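Local coordinates for TerD domain-containing protein (Streptomyces coelicolor A3, PDB 2QZ7) that is of unknown function but belongs to the TerD family, linked to tellurite resistance, and binds sodium ions in the crystal, at residues A[98-101]-A[102-106]. Numbering follows the deposited sequence.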
ATOM      1  N   ASP A  98       0.813  12.825  11.195  1.00 48.02           N
ATOM      2  CA  ASP A  98       0.539  13.993  12.026  1.00 49.41           C
ATOM      3  C   ASP A  98       0.597  15.305  11.243  1.00 49.76           C
ATOM      4  O   ASP A  98       0.075  16.300  11.690  1.00 50.22           O
ATOM      5  CB  ASP A  98       1.468  14.015  13.244  1.00 50.28           C
ATOM      6  CG  ASP A  98       2.960  14.149  12.882  1.00 52.50           C
ATOM      7  OD1 ASP A  98       3.695  14.661  13.756  1.00 56.59           O
ATOM      8  OD2 ASP A  98       3.422  13.717  11.785  1.00 53.94           O
ATOM      9  N   ARG A  99       1.155  15.266  10.037  1.00 50.38           N
ATOM     10  CA  ARG A  99       1.308  16.459   9.196  1.00 50.70           C
ATOM     11  C   ARG A  99       0.269  16.582   8.081  1.00 49.73           C
ATOM     12  O   ARG A  99       0.269  17.559   7.333  1.00 49.56           O
ATOM     13  CB  ARG A  99       2.725  16.495   8.617  1.00 51.66           C
ATOM     14  CG  ARG A  99       3.794  16.813   9.679  1.00 55.91           C
ATOM     15  CD  ARG A  99       5.194  16.743   9.076  1.00 63.85           C
ATOM     16  NE  ARG A  99       5.230  17.393   7.759  1.00 69.41           N
ATOM     17  CZ  ARG A  99       5.887  16.934   6.691  1.00 71.50           C
ATOM     18  NH1 ARG A  99       5.832  17.628   5.554  1.00 72.29           N
ATOM     19  NH2 ARG A  99       6.586  15.791   6.748  1.00 70.52           N
ATOM     20  N   LEU A 100      -0.614  15.588   7.969  1.00 48.57           N
ATOM     21  CA  LEU A 100      -1.752  15.644   7.051  1.00 47.67           C
ATOM     22  C   LEU A 100      -2.782  16.671   7.489  1.00 48.01           C
ATOM     23  O   LEU A 100      -3.088  16.790   8.685  1.00 47.01           O
ATOM     24  CB  LEU A 100      -2.445  14.279   6.978  1.00 47.42           C
ATOM     25  CG  LEU A 100      -1.630  13.149   6.338  1.00 46.89           C
ATOM     26  CD1 LEU A 100      -2.277  11.774   6.567  1.00 44.79           C
ATOM     27  CD2 LEU A 100      -1.508  13.424   4.850  1.00 46.09           C
ATOM     28  N   SER A 101      -3.325  17.386   6.499  1.00 48.58           N
ATOM     29  CA  SER A 101      -4.462  18.316   6.661  1.00 48.86           C
ATOM     30  C   SER A 101      -5.544  17.692   7.527  1.00 48.13           C
ATOM     31  O   SER A 101      -5.805  16.503   7.387  1.00 48.08           O
ATOM     32  CB  SER A 101      -5.065  18.606   5.278  1.00 49.21           C
ATOM     33  OG  SER A 101      -6.337  19.238   5.383  1.00 53.67           O
ATOM     34  N   PRO A 102      -6.200  18.485   8.411  1.00 48.14           N
ATOM     35  CA  PRO A 102      -7.338  17.959   9.175  1.00 47.36           C
ATOM     36  C   PRO A 102      -8.452  17.451   8.261  1.00 47.26           C
ATOM     37  O   PRO A 102      -9.174  16.520   8.610  1.00 47.30           O
ATOM     38  CB  PRO A 102      -7.814  19.191   9.987  1.00 48.09           C
ATOM     39  CG  PRO A 102      -6.579  20.005  10.135  1.00 48.11           C
ATOM     40  CD  PRO A 102      -5.919  19.884   8.780  1.00 47.83           C
ATOM     41  N   SER A 103      -8.576  18.043   7.082  1.00 47.14           N
ATOM     42  CA  SER A 103      -9.571  17.609   6.117  1.00 47.89           C
ATOM     43  C   SER A 103      -9.315  16.192   5.508  1.00 46.92           C
ATOM     44  O   SER A 103     -10.190  15.648   4.852  1.00 47.05           O
ATOM     45  CB  SER A 103      -9.732  18.667   5.019  1.00 48.44           C
ATOM     46  OG  SER A 103      -8.575  18.725   4.188  1.00 51.75           O
ATOM     47  N   ILE A 104      -8.148  15.589   5.752  1.00 46.56           N
ATOM     48  CA  ILE A 104      -7.909  14.172   5.379  1.00 45.98           C
ATOM     49  C   ILE A 104      -8.006  13.318   6.652  1.00 45.89           C
ATOM     50  O   ILE A 104      -7.270  13.543   7.608  1.00 46.45           O
ATOM     51  CB  ILE A 104      -6.525  13.979   4.691  1.00 45.85           C
ATOM     52  CG1 ILE A 104      -6.537  14.623   3.310  1.00 45.74           C
ATOM     53  CG2 ILE A 104      -6.109  12.457   4.588  1.00 44.62           C
ATOM     54  CD1 ILE A 104      -5.200  14.783   2.755  1.00 48.98           C
ATOM     55  N   ALA A 105      -8.888  12.329   6.654  1.00 44.84           N
ATOM     56  CA  ALA A 105      -9.161  11.573   7.867  1.00 43.57           C
ATOM     57  C   ALA A 105      -8.972  10.074   7.732  1.00 42.48           C
ATOM     58  O   ALA A 105      -9.168   9.314   8.718  1.00 41.21           O
ATOM     59  CB  ALA A 105     -10.612  11.903   8.420  1.00 43.26           C
ATOM     60  N   ARG A 106      -8.604   9.638   6.525  1.00 41.98           N
ATOM     61  CA  ARG A 106      -8.377   8.227   6.275  1.00 41.88           C
ATOM     62  C   ARG A 106      -7.302   8.053   5.205  1.00 42.84           C
ATOM     63  O   ARG A 106      -7.288   8.793   4.200  1.00 42.73           O
ATOM     64  CB  ARG A 106      -9.696   7.565   5.841  1.00 41.77           C
ATOM     65  CG  ARG A 106      -9.598   6.089   5.477  1.00 40.47           C
ATOM     66  CD  ARG A 106     -11.067   5.514   5.397  1.00 44.72           C
ATOM     67  NE  ARG A 106     -11.022   4.080   5.133  1.00 46.16           N
ATOM     68  CZ  ARG A 106     -11.205   3.494   3.950  1.00 45.75           C
ATOM     69  NH1 ARG A 106     -11.463   4.197   2.853  1.00 43.71           N
ATOM     70  NH2 ARG A 106     -11.124   2.176   3.875  1.00 45.69           N
TER
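A type I beta turn from S101 to I104, with P102 and S103 at its two corners, closes the crossing from strand 91-95 of one antiparallel sheet to strand 104-113 of the other. I104 N donates to S101 O (3.0 Å, 159° at the hydrogen), approaching from above the carbonyl plane, 57° out of it and not on a lone pair. The two serine hydroxyls also meet: S101 OG and S103 OG are 2.6 Å apart, a short hydrogen bond in which either oxygen may be the donor. S101 holds its OG anti to the backbone N (chi1 167°), which sets the hydroxyl beside its own carbonyl carbon, on the side where S103 follows, while S103 tucks its OG between its own N and carbonyl carbon (chi1 70°), which brings the two oxygens together. The buried, inward-pointing side chains of L100 and I104 approach loosely, L100 CD1 lying 4.4 Å from I104 CG2, and both pack on Y62 of strand 62-64. R160 binds S101 O through NH2 and I104 O through NE, tying both ends of the turn to strand 152-160, the neighbour of 104-113 in its sheet. S101 O is thus gripped by two donors, the turn amide and a guanidinium whose positive charge probably polarises the carbonyl, while the hydroxyls of partly exposed S101 and exposed S103 share one hydrogen bond that should stiffen the turn.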